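Local coordinates for molybdopterin-guanine dinucleotide biosynthesis protein B (mobB) (Archaeoglobus fulgidus, PDB 2F1R), which takes part in the biosynthesis of molybdopterin-guanine dinucleotide and probably binds GTP, at the interface of chains A and B. Numbering follows the deposited sequence. Chains: chain A/B, molybdopterin-guanine dinucleotide biosynthesis protein B (mobB).

The interface of chains A and B. Residues chain A 73, 77, 88, 92; chain B 64, 71-73, 92.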
# COMPACT_ATOMS: atom_id res chain seq x y z
N PHE A 73 -0.69 1.61 1.44
CA PHE A 73 0.23 1.12 2.48
C PHE A 73 1.67 1.33 1.97
O PHE A 73 2.05 0.82 0.91
CB PHE A 73 -0.06 -0.36 2.83
CG PHE A 73 0.75 -0.93 4.03
CD1 PHE A 73 1.21 -0.11 5.09
CD2 PHE A 73 0.99 -2.32 4.13
CE1 PHE A 73 1.94 -0.66 6.20
CE2 PHE A 73 1.68 -2.89 5.24
CZ PHE A 73 2.16 -2.03 6.27
N VAL A 77 11.18 -2.03 3.41
CA VAL A 77 11.58 -3.42 3.22
C VAL A 77 13.11 -3.55 3.14
O VAL A 77 13.77 -2.60 2.80
CB VAL A 77 10.91 -4.04 1.94
CG1 VAL A 77 9.41 -4.05 2.11
CG2 VAL A 77 11.35 -3.29 0.65
N ILE A 88 6.02 -10.75 -1.73
CA ILE A 88 5.01 -9.73 -1.99
C ILE A 88 3.62 -10.36 -2.12
O ILE A 88 2.69 -9.89 -1.49
CB ILE A 88 5.35 -8.85 -3.21
CG1 ILE A 88 6.65 -8.08 -3.02
CG2 ILE A 88 4.26 -7.80 -3.46
CD1 ILE A 88 7.25 -7.51 -4.37
N TYR A 92 0.42 -9.52 0.48
CA TYR A 92 -0.43 -8.50 -0.10
C TYR A 92 -1.49 -9.00 -1.08
O TYR A 92 -2.52 -8.37 -1.24
CB TYR A 92 0.43 -7.47 -0.82
CG TYR A 92 1.14 -6.55 0.12
CD1 TYR A 92 0.49 -5.46 0.68
CD2 TYR A 92 2.47 -6.76 0.45
CE1 TYR A 92 1.13 -4.61 1.54
CE2 TYR A 92 3.13 -5.92 1.33
CZ TYR A 92 2.45 -4.83 1.86
OH TYR A 92 3.09 -3.98 2.73
N VAL B 64 0.99 -2.73 -6.62
CA VAL B 64 2.21 -2.69 -5.80
C VAL B 64 3.37 -2.01 -6.59
O VAL B 64 3.70 -2.41 -7.72
CB VAL B 64 2.68 -4.10 -5.32
CG1 VAL B 64 4.00 -3.99 -4.49
CG2 VAL B 64 1.58 -4.83 -4.50
N LEU B 71 8.19 -0.38 -0.08
CA LEU B 71 7.10 -0.96 -0.87
C LEU B 71 5.82 -0.15 -0.70
O LEU B 71 5.41 0.25 0.38
CB LEU B 71 6.87 -2.41 -0.46
CG LEU B 71 5.78 -3.17 -1.22
CD1 LEU B 71 6.33 -4.48 -1.77
CD2 LEU B 71 4.58 -3.43 -0.33
N ALA B 72 5.11 0.12 -1.83
CA ALA B 72 3.81 0.79 -1.78
C ALA B 72 2.71 -0.05 -2.42
O ALA B 72 2.90 -0.61 -3.48
CB ALA B 72 3.89 2.18 -2.40
N PHE B 73 1.57 -0.13 -1.74
CA PHE B 73 0.45 -0.95 -2.17
C PHE B 73 -0.75 -0.02 -2.13
O PHE B 73 -1.07 0.53 -1.07
CB PHE B 73 0.29 -2.16 -1.25
CG PHE B 73 -0.97 -3.02 -1.53
CD1 PHE B 73 -1.31 -3.46 -2.84
CD2 PHE B 73 -1.78 -3.42 -0.49
CE1 PHE B 73 -2.42 -4.26 -3.07
CE2 PHE B 73 -2.90 -4.24 -0.71
CZ PHE B 73 -3.20 -4.66 -2.01
N TYR B 92 -3.54 -6.08 7.49
CA TYR B 92 -2.21 -5.60 7.08
C TYR B 92 -1.21 -5.25 8.17
O TYR B 92 -0.01 -5.14 7.88
CB TYR B 92 -2.33 -4.39 6.13
CG TYR B 92 -3.17 -4.67 4.90
CD1 TYR B 92 -2.67 -5.50 3.88
CD2 TYR B 92 -4.46 -4.13 4.76
CE1 TYR B 92 -3.44 -5.79 2.76
CE2 TYR B 92 -5.23 -4.41 3.63
CZ TYR B 92 -4.70 -5.24 2.62
OH TYR B 92 -5.43 -5.57 1.48
O HOH W 1 -4.57 -7.69 0.37
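The ring of A:Tyr92 meets the ring of B:Phe73 edge to face, with the planes 67° apart. The tyrosine turns its CD1 edge toward one face of the phenylalanine, near the rim. CD1 of A:Tyr92 lies 3.3 Å from CD2 of B:Phe73. At the edge of the B:Phe73 ring, in its plane, stands CZ of B:Tyr92 from the same chain. A:Ile88 O lies at the edge of the A:Tyr92 ring, in plane. The CD2 methyl of B:Leu71 sits above the plane of A:Tyr92, out over the CE2-CZ rim, 3.3 Å from A:Tyr92 CE2, and also touches the hydroxyl oxygen. CG of B:Leu71 is anti to the backbone N (chi1 -178°), which carries both methyls toward helix 85-93 of chain A. The other methyl, CD1, meets CG1 of A:Ile88 at 3.8 Å. A:Ile88 then reaches B:Val64 with CG2, which is 4.0 Å from B:Val64 CG1. An alanine in place of A:Tyr92 would probably leave a gap beside B:Leu71 and B:Phe73 and let the phenylalanine ring turn more freely.

The backbone joins the two copies next to this apolar patch. Strands 70-76 of both chains run antiparallel and pair at residue 73, across the two-fold axis. A:Phe73 N donates to B:Phe73 O at 2.8 Å. B:Phe73 N returns a bond to A:Phe73 O at 2.9 Å. The patch thus combines a sheet continued between chains with a helix packed on the partner's strands. It may serve a dimer, although the structure alone does not show that the pair forms in solution.

A water bridges the two chains. It is 2.7 Å from A:Tyr92 O, a backbone carbonyl near the helix end, and 2.5 Å from the phenol OH of B:Tyr92.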